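Local coordinates for TAF6 (Antonospora locustae, PDB 4ATG), which is probably a TFIID subunit whose HEAT repeat-containing C-terminal domain takes part in Taf6-Taf9 complex formation, modulated by Taf5, at residues L17-I20 with D26-I29; E30-E35 with I67-S72; Y44-I49 with V79-Y84; L54-F57 with E61-K64; H86-S91 with K115-T120. All coordinates share one frame; numbering follows the deposited sequence. Where two conformers were deposited one is given.

Contact 1: L17-I20 with D26-I29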
# COMPACT_ATOMS: atom_id res chain seq x y z
N LEU A 17 1.87 -0.79 -19.28
CA LEU A 17 0.55 -1.13 -18.74
C LEU A 17 0.02 -2.44 -19.32
O LEU A 17 -0.50 -3.28 -18.58
CB LEU A 17 -0.44 0.02 -18.95
CG LEU A 17 -0.07 1.36 -18.23
CD1 LEU A 17 -1.20 2.30 -18.32
CD2 LEU A 17 0.42 1.18 -16.79
N SER A 18 0.26 -2.67 -20.61
CA SER A 18 -0.17 -3.89 -21.30
C SER A 18 0.55 -5.14 -20.77
O SER A 18 0.06 -6.25 -20.98
CB SER A 18 0.07 -3.78 -22.80
OG SER A 18 1.44 -4.04 -23.10
N MET A 19 1.72 -4.96 -20.14
CA MET A 19 2.54 -6.05 -19.58
C MET A 19 2.09 -6.48 -18.17
O MET A 19 2.44 -7.56 -17.74
CB MET A 19 4.03 -5.66 -19.57
CG MET A 19 4.63 -5.53 -21.01
SD MET A 19 6.12 -4.49 -21.08
CE MET A 19 7.33 -5.65 -20.50
N ILE A 20 1.30 -5.65 -17.45
CA ILE A 20 0.85 -5.99 -16.08
C ILE A 20 0.13 -7.33 -16.04
O ILE A 20 0.48 -8.19 -15.23
CB ILE A 20 0.01 -4.83 -15.46
CG1 ILE A 20 0.84 -3.55 -15.32
CG2 ILE A 20 -0.66 -5.26 -14.10
CD1 ILE A 20 0.02 -2.27 -14.90
N ASP A 26 7.03 -9.25 -14.72
CA ASP A 26 8.29 -9.07 -13.99
C ASP A 26 9.26 -8.10 -14.71
O ASP A 26 10.02 -7.38 -14.06
CB ASP A 26 8.92 -10.43 -13.70
CG ASP A 26 8.17 -11.23 -12.64
OD1 ASP A 26 7.64 -10.62 -11.68
OD2 ASP A 26 8.11 -12.46 -12.76
N ILE A 27 9.22 -8.09 -16.06
CA ILE A 27 10.02 -7.15 -16.87
C ILE A 27 9.50 -5.74 -16.62
O ILE A 27 10.31 -4.83 -16.39
CB ILE A 27 9.96 -7.53 -18.39
CG1 ILE A 27 10.52 -8.95 -18.61
CG2 ILE A 27 10.76 -6.51 -19.22
CD1 ILE A 27 10.19 -9.57 -19.99
N ALA A 28 8.16 -5.55 -16.62
CA ALA A 28 7.57 -4.23 -16.34
C ALA A 28 7.98 -3.71 -14.95
O ALA A 28 8.33 -2.53 -14.81
CB ALA A 28 6.04 -4.31 -16.43
N ILE A 29 7.98 -4.58 -13.94
CA ILE A 29 8.39 -4.21 -12.56
C ILE A 29 9.86 -3.78 -12.60
O ILE A 29 10.20 -2.74 -12.03
CB ILE A 29 8.14 -5.40 -11.58
CG1 ILE A 29 6.61 -5.64 -11.40
CG2 ILE A 29 8.82 -5.17 -10.23
CD1 ILE A 29 6.26 -7.01 -10.76
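Met19, near the end of helix 7-20, reaches over to Ile27 and Ala28 on helix 25-34, bridging the short turn that links the first two helices of this all-helical HEAT repeat domain. Apolar packing carries the contact, and it has two parts. At the base of the methionine, CB of Met19 lies 4.0 Å from CB of Ala28. Here the backbones come closest, the CA atoms of Met19 and Ala28 being 6.3 Å apart, and the small methyl is the whole of what Ala28 puts between them. Further out, the methionine runs on nearly straight through chi2 and then turns at its sulfur, chi3 80°, which swings the terminal methyl toward the second helix. That methyl meets the branched root of Ile27 rather than its long arm: Met19 CE is 3.9 Å from Ile27 CB, and the two side chains cross obliquely.

No hydrogen bond joins the two segments. The polar groups nearby are used locally: Ile20 N donates to Leu17 O at 3.2 Å, Ser18 OG bonds to Lys15 O one turn back, and Met19 O pairs with Ser22 OG in the turn itself. Beyond the pair, the hairpin rests on later helices. Leu17 touches Phe45 and His48 of helix 42-55, and both Ile20 and Ile29 pack on Leu69 of helix 60-75. Met19 and Ala28 are buried, whereas Ile27 is exposed, its CG2 methyl lying 3.8 Å from Met19 CE.

Contact 2: E30-E35 with I67-S72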
# COMPACT_ATOMS: atom_id res chain seq x y z
N GLU A 30 10.71 -4.55 -13.29
CA GLU A 30 12.14 -4.17 -13.41
C GLU A 30 12.28 -2.83 -14.14
O GLU A 30 13.08 -1.99 -13.70
CB GLU A 30 12.96 -5.25 -14.15
CG GLU A 30 14.45 -4.92 -14.29
CD GLU A 30 15.34 -5.01 -13.06
OE1 GLU A 30 14.81 -5.17 -11.93
OE2 GLU A 30 16.58 -4.91 -13.22
N CYS A 31 11.57 -2.64 -15.28
CA CYS A 31 11.65 -1.38 -16.05
C CYS A 31 11.35 -0.17 -15.19
O CYS A 31 12.02 0.84 -15.34
CB CYS A 31 10.72 -1.40 -17.27
SG CYS A 31 11.25 -2.53 -18.58
N LEU A 32 10.30 -0.23 -14.36
CA LEU A 32 9.91 0.93 -13.55
C LEU A 32 10.87 1.22 -12.41
O LEU A 32 10.87 2.34 -11.90
CB LEU A 32 8.44 0.86 -13.08
CG LEU A 32 7.35 0.92 -14.18
CD1 LEU A 32 6.04 1.37 -13.60
CD2 LEU A 32 7.77 1.79 -15.35
N GLU A 33 11.72 0.26 -12.04
CA GLU A 33 12.75 0.50 -11.03
C GLU A 33 14.05 0.99 -11.68
O GLU A 33 14.81 1.71 -11.04
CB GLU A 33 13.09 -0.79 -10.28
CG GLU A 33 13.90 -0.46 -9.03
CD GLU A 33 14.49 -1.59 -8.23
OE1 GLU A 33 13.91 -2.69 -8.25
OE2 GLU A 33 15.51 -1.36 -7.55
N LYS A 34 14.33 0.57 -12.93
CA LYS A 34 15.64 0.86 -13.50
C LYS A 34 15.72 1.93 -14.58
O LYS A 34 16.80 2.51 -14.77
CB LYS A 34 16.31 -0.44 -14.01
CG LYS A 34 16.56 -1.50 -12.92
CD LYS A 34 17.61 -1.06 -11.91
CE LYS A 34 17.77 -2.05 -10.79
NZ LYS A 34 18.88 -1.65 -9.89
N GLU A 35 14.66 2.12 -15.34
CA GLU A 35 14.70 3.03 -16.49
C GLU A 35 14.79 4.49 -16.15
O GLU A 35 14.11 4.95 -15.23
CB GLU A 35 13.49 2.77 -17.42
CG GLU A 35 13.65 3.24 -18.86
CD GLU A 35 14.74 2.58 -19.70
OE1 GLU A 35 14.79 1.33 -19.75
OE2 GLU A 35 15.51 3.32 -20.35
N ILE A 67 1.30 -3.36 -6.46
CA ILE A 67 2.07 -2.99 -5.27
C ILE A 67 3.56 -2.97 -5.62
O ILE A 67 4.27 -2.05 -5.22
CB ILE A 67 1.73 -3.99 -4.12
CG1 ILE A 67 0.26 -3.81 -3.67
CG2 ILE A 67 2.70 -3.82 -2.92
CD1 ILE A 67 -0.35 -5.11 -2.92
N ALA A 68 4.03 -3.98 -6.37
CA ALA A 68 5.44 -4.09 -6.79
C ALA A 68 5.82 -2.95 -7.72
O ALA A 68 6.93 -2.46 -7.61
CB ALA A 68 5.70 -5.44 -7.46
N LEU A 69 4.88 -2.51 -8.62
CA LEU A 69 5.16 -1.37 -9.52
C LEU A 69 5.31 -0.09 -8.70
O LEU A 69 6.18 0.74 -9.00
CB LEU A 69 4.06 -1.22 -10.57
CG LEU A 69 4.02 -2.33 -11.65
CD1 LEU A 69 2.75 -2.18 -12.50
CD2 LEU A 69 5.21 -2.23 -12.57
N TYR A 70 4.47 0.10 -7.67
CA TYR A 70 4.64 1.29 -6.82
C TYR A 70 6.03 1.28 -6.17
O TYR A 70 6.71 2.31 -6.14
CB TYR A 70 3.62 1.33 -5.70
CG TYR A 70 2.23 1.79 -6.09
CD1 TYR A 70 2.04 2.72 -7.12
CD2 TYR A 70 1.11 1.37 -5.38
CE1 TYR A 70 0.76 3.20 -7.44
CE2 TYR A 70 -0.16 1.84 -5.68
CZ TYR A 70 -0.34 2.74 -6.72
OH TYR A 70 -1.60 3.17 -7.01
N PHE A 71 6.44 0.12 -5.63
CA PHE A 71 7.74 0.01 -4.97
C PHE A 71 8.87 0.26 -5.95
O PHE A 71 9.88 0.85 -5.58
CB PHE A 71 7.87 -1.38 -4.29
CG PHE A 71 9.06 -1.49 -3.35
CD1 PHE A 71 9.30 -0.50 -2.39
CD2 PHE A 71 9.95 -2.55 -3.44
CE1 PHE A 71 10.40 -0.60 -1.52
CE2 PHE A 71 11.05 -2.64 -2.57
CZ PHE A 71 11.26 -1.66 -1.62
N SER A 72 8.72 -0.19 -7.21
CA SER A 72 9.76 0.04 -8.22
C SER A 72 9.93 1.54 -8.43
O SER A 72 11.05 2.03 -8.47
CB SER A 72 9.40 -0.60 -9.56
OG SER A 72 9.59 -2.01 -9.56
O HOH W 1 11.35 -3.59 -8.29
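Ser72 OG is held by two partners: the backbone O of Ile29, to which it hydrogen-bonds, and a water that donates to it at 2.7 Å. The same water donates to Glu33 OE1, also at 2.7 Å, tying the serine to the other segment. The chain of Glu33 leaves the helix with CG anti to its backbone N, chi1 -166°, and stays extended to put its carboxylate at this water. Helices 25-34 and 60-75 have helix 42-55 between them in the chain; the axes of 30-34 and 67-72 run almost parallel, 18° and 8.2 Å apart, an arrangement found in the alpha-solenoid built by HEAT repeats.

They come very near at the end of helix 25-34, where the CA atoms of Glu33 and Ser72 are 4.1 Å apart. There Glu33 CA points a C-H at Ser72 O across 3.4 Å, and Ser72 CB sits 3.5 Å from Glu33 N. Leu32 O faces Ser72 O without bonding to it; its hydrogen bond comes from Asn76 ND2, which also serves Glu35 O. Deeper in the interface, which Phe45 and Ile49 of helix 42-55 adjoin, one methyl of each leucine meets, Leu32 CD1 lying 3.8 Å from Leu69 CD2.

Contact 3: Y44-I49 with V79-Y84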
# COMPACT_ATOMS: atom_id res chain seq x y z
N TYR A 44 1.01 9.50 -14.32
CA TYR A 44 0.10 8.69 -15.13
C TYR A 44 0.16 7.22 -14.71
O TYR A 44 -0.88 6.56 -14.65
CB TYR A 44 0.38 8.89 -16.62
CG TYR A 44 0.12 10.32 -17.05
CD1 TYR A 44 -1.13 10.91 -16.86
CD2 TYR A 44 1.15 11.12 -17.54
CE1 TYR A 44 -1.35 12.25 -17.15
CE2 TYR A 44 0.91 12.44 -17.92
CZ TYR A 44 -0.34 12.99 -17.75
OH TYR A 44 -0.57 14.30 -18.11
N PHE A 45 1.36 6.72 -14.38
CA PHE A 45 1.49 5.33 -13.90
C PHE A 45 0.71 5.20 -12.59
O PHE A 45 -0.06 4.27 -12.43
CB PHE A 45 2.96 4.96 -13.67
CG PHE A 45 3.73 4.57 -14.91
CD1 PHE A 45 3.26 3.58 -15.76
CD2 PHE A 45 4.99 5.10 -15.15
CE1 PHE A 45 4.00 3.18 -16.89
CE2 PHE A 45 5.74 4.69 -16.27
CZ PHE A 45 5.23 3.76 -17.15
N ILE A 46 0.89 6.15 -11.67
CA ILE A 46 0.19 6.13 -10.38
C ILE A 46 -1.31 6.22 -10.57
O ILE A 46 -2.04 5.46 -9.95
CB ILE A 46 0.74 7.19 -9.40
CG1 ILE A 46 2.21 6.87 -9.05
CG2 ILE A 46 -0.13 7.26 -8.13
CD1 ILE A 46 2.93 8.04 -8.58
N GLN A 47 -1.78 7.12 -11.45
CA GLN A 47 -3.23 7.24 -11.72
C GLN A 47 -3.78 5.92 -12.29
O GLN A 47 -4.82 5.44 -11.82
CB GLN A 47 -3.50 8.42 -12.68
CG GLN A 47 -4.97 8.75 -12.87
CD GLN A 47 -5.26 9.37 -14.23
OE1 GLN A 47 -4.38 9.87 -14.94
NE2 GLN A 47 -6.53 9.34 -14.61
N HIS A 48 -3.09 5.30 -13.29
CA HIS A 48 -3.59 4.03 -13.87
C HIS A 48 -3.56 2.91 -12.86
O HIS A 48 -4.53 2.13 -12.76
CB HIS A 48 -2.78 3.60 -15.10
CG HIS A 48 -3.15 2.22 -15.60
ND1 HIS A 48 -4.22 2.04 -16.46
CD2 HIS A 48 -2.60 1.02 -15.33
CE1 HIS A 48 -4.27 0.73 -16.70
NE2 HIS A 48 -3.31 0.08 -16.04
N ILE A 49 -2.42 2.76 -12.17
CA ILE A 49 -2.26 1.67 -11.20
C ILE A 49 -3.33 1.78 -10.11
O ILE A 49 -3.93 0.77 -9.77
CB ILE A 49 -0.80 1.58 -10.64
CG1 ILE A 49 0.20 1.19 -11.75
CG2 ILE A 49 -0.72 0.55 -9.50
CD1 ILE A 49 1.73 1.66 -11.42
N VAL A 79 13.93 8.62 -10.70
CA VAL A 79 12.60 9.18 -10.48
C VAL A 79 12.68 10.02 -9.19
O VAL A 79 13.44 9.68 -8.29
CB VAL A 79 11.58 8.01 -10.35
CG1 VAL A 79 10.31 8.39 -9.60
CG2 VAL A 79 11.24 7.39 -11.73
N PHE A 80 11.86 11.07 -9.10
CA PHE A 80 11.71 11.89 -7.88
C PHE A 80 10.30 11.64 -7.41
O PHE A 80 9.35 12.19 -7.97
CB PHE A 80 11.93 13.38 -8.19
CG PHE A 80 11.80 14.25 -6.97
CD1 PHE A 80 12.55 14.01 -5.83
CD2 PHE A 80 10.92 15.33 -6.96
CE1 PHE A 80 12.43 14.82 -4.69
CE2 PHE A 80 10.82 16.17 -5.84
CZ PHE A 80 11.56 15.90 -4.70
N ILE A 81 10.16 10.72 -6.47
CA ILE A 81 8.85 10.24 -6.02
C ILE A 81 8.14 11.09 -5.00
O ILE A 81 6.92 10.99 -4.87
CB ILE A 81 8.97 8.75 -5.57
CG1 ILE A 81 7.63 7.97 -5.72
CG2 ILE A 81 9.52 8.62 -4.11
CD1 ILE A 81 7.11 7.83 -7.22
N ASP A 82 8.89 11.87 -4.22
CA ASP A 82 8.30 12.68 -3.13
C ASP A 82 6.98 13.39 -3.44
O ASP A 82 6.09 13.28 -2.60
CB ASP A 82 9.30 13.68 -2.54
CG ASP A 82 10.63 13.08 -2.10
OD1 ASP A 82 11.13 12.17 -2.80
OD2 ASP A 82 11.22 13.60 -1.12
N PRO A 83 6.79 14.08 -4.60
CA PRO A 83 5.50 14.76 -4.86
C PRO A 83 4.30 13.84 -5.04
O PRO A 83 3.17 14.33 -5.09
CB PRO A 83 5.76 15.52 -6.18
CG PRO A 83 7.23 15.54 -6.36
CD PRO A 83 7.72 14.27 -5.74
N TYR A 84 4.54 12.53 -5.15
CA TYR A 84 3.49 11.55 -5.43
C TYR A 84 3.19 10.61 -4.29
O TYR A 84 2.26 9.82 -4.40
CB TYR A 84 3.85 10.76 -6.71
CG TYR A 84 4.10 11.69 -7.88
CD1 TYR A 84 3.05 12.36 -8.51
CD2 TYR A 84 5.39 11.97 -8.31
CE1 TYR A 84 3.28 13.25 -9.55
CE2 TYR A 84 5.63 12.86 -9.36
CZ TYR A 84 4.57 13.51 -9.96
OH TYR A 84 4.80 14.43 -10.95
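The connection from helix 60-75 to helix 85-97 leans on helix 42-55 here, with Ile46 reaching across to Tyr84 and Ile81. Contact is made by the far end of the isoleucine. Its CG1 arm starts opposite the carbonyl carbon, chi1 -64°, and continues outward at chi2 158°, carrying CD1 to within 3.4 Å of Tyr84 CB, a tight approach for two carbons. The same methyl lies 3.9 Å from Tyr84 CG and so touches the root of the aromatic side chain. Ile81 CD1 is a looser neighbour, 4.4 Å from Ile46 CD1.

In this HEAT repeat domain the loop thereby closes against a helix that precedes it by some thirty residues, and Ile88 of helix 85-97 joins the cluster by packing on both Ile46 and Ile81. The loop also fixes itself. Tyr84 N donates to Ile81 O at 2.8 Å, drawing the two contacting residues into one turn. One face of the Tyr84 ring receives CB of Pro83, and Phe80 O lies at the ring edge in its plane. Near the start of the segment, Phe80 N bonds to Gln39 OE1, and Asp82 OD2 bonds to Tyr125 OH.

Contact 4: L54-F57 with E61-K64; sequences LKSF and EVLK
With CG opposite its carbonyl carbon, chi1 -67°, and a nearly straight chi2, Leu63 extends its forked end toward the backbone of Ser56, while Val62 turns CG1 away from its own N, chi1 176°, to meet the serine side chain. Ser56 O lies off the branch point of the leucine, 3.3 Å from Leu63 CG, with the two methyls flanking it, CD1 at 3.6 Å and CD2 at 3.5 Å. Leu63 CD1 also reaches Phe57 O at 3.7 Å. Beside this, Val62 CG1 rests 3.6 Å from Ser56 OG, a van der Waals touch; the hydroxyl itself hydrogen-bonds to Leu52 O in the preceding turn.

The segments belong to consecutive helices of the HEAT repeat domain, 42-55 and 60-75, and the contact closes the short turn between them just where the backbone leaves helix 42-55. Ile101 packs on both Leu63 and Phe57, bringing in the loop before helix 104-121. Cut back to an alanine, Leu63 would probably leave the Ser56 carbonyl uncovered and open a gap between the turn, Ile101 and Val106. The Phe57 ring lays one face against the backbone C of Leu54. Within 61-64, Lys64 NZ forms a salt bridge with Glu61 OE2, 3.0 Å, approaching the carboxylate on its syn side and 18° out of plane.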
# COMPACT_ATOMS: atom_id res chain seq x y z
N LEU A 54 -8.53 -0.65 -7.90
CA LEU A 54 -9.97 -0.56 -7.58
C LEU A 54 -10.81 -1.54 -8.39
O LEU A 54 -11.87 -1.97 -7.93
CB LEU A 54 -10.50 0.88 -7.76
CG LEU A 54 -9.84 1.98 -6.89
CD1 LEU A 54 -10.48 3.34 -7.16
CD2 LEU A 54 -9.90 1.64 -5.39
N LYS A 55 -10.32 -1.91 -9.57
CA LYS A 55 -11.01 -2.84 -10.48
C LYS A 55 -10.56 -4.29 -10.29
O LYS A 55 -11.18 -5.19 -10.86
CB LYS A 55 -10.70 -2.43 -11.94
CG LYS A 55 -11.52 -1.25 -12.42
CD LYS A 55 -10.96 -0.69 -13.71
CE LYS A 55 -11.76 0.50 -14.21
NZ LYS A 55 -11.03 1.24 -15.27
N SER A 56 -9.48 -4.52 -9.49
CA SER A 56 -8.84 -5.83 -9.34
C SER A 56 -8.85 -6.46 -7.96
O SER A 56 -8.00 -7.32 -7.67
CB SER A 56 -7.40 -5.76 -9.85
OG SER A 56 -7.34 -5.10 -11.11
N PHE A 57 -9.82 -6.10 -7.11
CA PHE A 57 -9.89 -6.65 -5.75
C PHE A 57 -9.90 -8.16 -5.65
O PHE A 57 -9.39 -8.71 -4.67
CB PHE A 57 -11.05 -6.04 -4.96
CG PHE A 57 -10.87 -4.57 -4.64
CD1 PHE A 57 -9.62 -4.06 -4.27
CD2 PHE A 57 -11.96 -3.70 -4.67
CE1 PHE A 57 -9.47 -2.72 -3.93
CE2 PHE A 57 -11.80 -2.34 -4.36
CZ PHE A 57 -10.56 -1.87 -3.98
N GLU A 61 -3.04 -11.76 -7.91
CA GLU A 61 -1.79 -11.61 -8.66
C GLU A 61 -1.65 -10.22 -9.30
O GLU A 61 -0.57 -9.65 -9.28
CB GLU A 61 -1.56 -12.78 -9.63
CG GLU A 61 -1.40 -14.12 -8.90
CD GLU A 61 -0.34 -14.13 -7.80
OE1 GLU A 61 0.83 -13.80 -8.09
OE2 GLU A 61 -0.69 -14.44 -6.63
N VAL A 62 -2.77 -9.65 -9.79
CA VAL A 62 -2.73 -8.27 -10.35
C VAL A 62 -2.45 -7.28 -9.24
O VAL A 62 -1.58 -6.42 -9.42
CB VAL A 62 -4.02 -7.92 -11.16
CG1 VAL A 62 -4.00 -6.46 -11.65
CG2 VAL A 62 -4.19 -8.86 -12.35
N LEU A 63 -3.08 -7.46 -8.07
CA LEU A 63 -2.84 -6.54 -6.93
C LEU A 63 -1.39 -6.58 -6.50
O LEU A 63 -0.79 -5.53 -6.25
CB LEU A 63 -3.75 -6.89 -5.74
CG LEU A 63 -5.27 -6.66 -5.93
CD1 LEU A 63 -6.01 -7.12 -4.72
CD2 LEU A 63 -5.59 -5.22 -6.18
N LYS A 64 -0.79 -7.79 -6.46
CA LYS A 64 0.63 -7.93 -6.10
C LYS A 64 1.54 -7.22 -7.09
O LYS A 64 2.51 -6.58 -6.67
CB LYS A 64 1.03 -9.39 -5.97
CG LYS A 64 0.42 -10.06 -4.76
CD LYS A 64 0.86 -11.52 -4.70
CE LYS A 64 0.02 -12.32 -3.74
NZ LYS A 64 0.31 -13.76 -3.85

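Contact 5: H86-S91 with K115-T120; sequences HQILPS and KYIYDT
Ile117 supplies about half of this contact, pressing both of its branches against Leu89 and touching Ile88 as well. Its CG2 methyl sits in the end of Leu89, 3.7 Å from CD1 and 3.9 Å from CD2 of that leucine. Its other branch ends in CD1, which lies 4.0 Å from Leu89 CD2 and equally far from Ile88 CG2. The side chains of Leu89 and Ile117 lie alongside each other, pointing opposite ways; Leu89, with chi1 at -91°, well off the usual -60°, brings its end nearer to Ile117.

Helices 85-97 and 104-121 meet here as successive helices of the HEAT repeat domain, the former kinked at Pro90, whose N cannot donate to the turn before. Leu128 of helix 128-140 packs on both Leu89 and Ile117, and a buffer-type molecule, 2-(cyclohexylamino)ethanesulfonic acid, lies about 3 Å from the Leu89 side chain. With an alanine at Leu89, Ile117 CG2 is likely to lose its main neighbour across the contact and Leu128 part of its packing. On the far side of helix 104-121, Lys115 NZ makes a 2.7 Å salt bridge to Asp119 OD2. Tyr116 O takes two bonds from Thr120, its OG1 and its N coming from opposite faces of the carbonyl plane.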
# COMPACT_ATOMS: atom_id res chain seq x y z
N HIS A 86 1.69 11.22 -1.61
CA HIS A 86 0.32 11.52 -1.17
C HIS A 86 -0.75 10.77 -1.98
O HIS A 86 -1.86 10.57 -1.48
CB HIS A 86 0.06 13.03 -1.15
CG HIS A 86 -0.27 13.62 -2.48
ND1 HIS A 86 0.70 13.78 -3.46
CD2 HIS A 86 -1.45 14.08 -2.95
CE1 HIS A 86 0.08 14.34 -4.49
NE2 HIS A 86 -1.22 14.53 -4.24
N GLN A 87 -0.42 10.38 -3.20
CA GLN A 87 -1.29 9.56 -4.08
C GLN A 87 -1.02 8.05 -3.92
O GLN A 87 -1.95 7.23 -3.97
CB GLN A 87 -1.08 9.94 -5.55
CG GLN A 87 -1.47 11.37 -5.89
CD GLN A 87 -1.03 11.77 -7.28
OE1 GLN A 87 -0.36 11.02 -8.00
NE2 GLN A 87 -1.37 12.98 -7.68
N ILE A 88 0.24 7.67 -3.75
CA ILE A 88 0.60 6.24 -3.58
C ILE A 88 0.08 5.68 -2.26
O ILE A 88 -0.48 4.56 -2.22
CB ILE A 88 2.15 6.06 -3.68
CG1 ILE A 88 2.64 6.36 -5.13
CG2 ILE A 88 2.58 4.60 -3.26
CD1 ILE A 88 4.20 6.47 -5.25
N LEU A 89 0.30 6.41 -1.16
CA LEU A 89 -0.06 5.92 0.18
C LEU A 89 -1.53 5.51 0.32
O LEU A 89 -1.76 4.36 0.72
CB LEU A 89 0.37 6.92 1.26
CG LEU A 89 1.75 6.71 1.86
CD1 LEU A 89 2.13 7.92 2.70
CD2 LEU A 89 1.78 5.46 2.76
N PRO A 90 -2.54 6.33 -0.07
CA PRO A 90 -3.93 5.87 0.07
C PRO A 90 -4.27 4.67 -0.82
O PRO A 90 -5.04 3.82 -0.39
CB PRO A 90 -4.78 7.12 -0.24
CG PRO A 90 -3.91 8.00 -1.00
CD PRO A 90 -2.49 7.72 -0.57
N SER A 91 -3.60 4.52 -1.97
CA SER A 91 -3.81 3.38 -2.87
C SER A 91 -3.24 2.10 -2.21
O SER A 91 -3.89 1.06 -2.20
CB SER A 91 -3.13 3.62 -4.21
OG SER A 91 -3.44 2.57 -5.09
N LYS A 115 5.06 0.55 5.25
CA LYS A 115 6.12 0.64 6.28
C LYS A 115 7.38 1.28 5.70
O LYS A 115 7.98 2.14 6.33
CB LYS A 115 6.44 -0.72 6.89
CG LYS A 115 7.72 -0.68 7.77
CD LYS A 115 8.06 -2.02 8.39
CE LYS A 115 9.37 -1.96 9.17
NZ LYS A 115 9.41 -0.79 10.09
N TYR A 116 7.76 0.88 4.50
CA TYR A 116 8.96 1.44 3.85
C TYR A 116 8.79 2.96 3.70
O TYR A 116 9.74 3.72 3.95
CB TYR A 116 9.16 0.81 2.47
CG TYR A 116 10.41 1.30 1.80
CD1 TYR A 116 11.64 0.69 2.03
CD2 TYR A 116 10.39 2.44 0.98
CE1 TYR A 116 12.81 1.16 1.44
CE2 TYR A 116 11.56 2.91 0.37
CZ TYR A 116 12.76 2.28 0.62
OH TYR A 116 13.93 2.69 0.02
N ILE A 117 7.62 3.40 3.27
CA ILE A 117 7.34 4.84 3.09
C ILE A 117 7.38 5.54 4.44
O ILE A 117 8.02 6.57 4.58
CB ILE A 117 5.99 5.04 2.37
CG1 ILE A 117 6.06 4.51 0.92
CG2 ILE A 117 5.55 6.54 2.39
CD1 ILE A 117 4.66 4.43 0.18
N TYR A 118 6.71 4.94 5.43
CA TYR A 118 6.69 5.46 6.79
C TYR A 118 8.12 5.63 7.30
O TYR A 118 8.49 6.72 7.78
CB TYR A 118 5.88 4.51 7.70
CG TYR A 118 5.69 5.01 9.11
CD1 TYR A 118 4.56 5.76 9.45
CD2 TYR A 118 6.54 4.62 10.14
CE1 TYR A 118 4.33 6.16 10.77
CE2 TYR A 118 6.33 5.04 11.45
CZ TYR A 118 5.22 5.79 11.76
OH TYR A 118 5.00 6.19 13.06
N ASP A 119 8.92 4.58 7.23
CA ASP A 119 10.31 4.63 7.71
C ASP A 119 11.19 5.62 6.95
O ASP A 119 12.04 6.27 7.55
CB ASP A 119 10.94 3.24 7.65
CG ASP A 119 10.43 2.25 8.70
OD1 ASP A 119 9.84 2.70 9.69
OD2 ASP A 119 10.72 1.05 8.57
N THR A 120 11.00 5.71 5.64
CA THR A 120 11.86 6.55 4.80
C THR A 120 11.50 8.03 4.87
O THR A 120 12.40 8.89 4.80
CB THR A 120 11.83 6.02 3.35
OG1 THR A 120 12.22 4.64 3.37
CG2 THR A 120 12.76 6.79 2.39

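Contacts 1 and 2 share helix 25-34, their centres about 9 Å apart, and are joined where Ile29 O meets Ser72 OG at 2.7 Å. Contact 3 alternates with contact 2 along the chain and lies about 11 Å from it between centres, Tyr70 packing on Ile49. Contact 4 is nested inside the loops closed by contacts 2 and 3. Contact 5 adjoins contact 2 through the bond of Tyr70 OH to Ser91 OG, 2.7 Å, and contact 3 through Ile46 CD1 on Ile88 CG1, 3.8 Å. Contacts 1 and 5 stand about 22 Å apart between centres. Of the five, contact 5 carries the bound buffer-type molecule, probably from the crystallisation liquor.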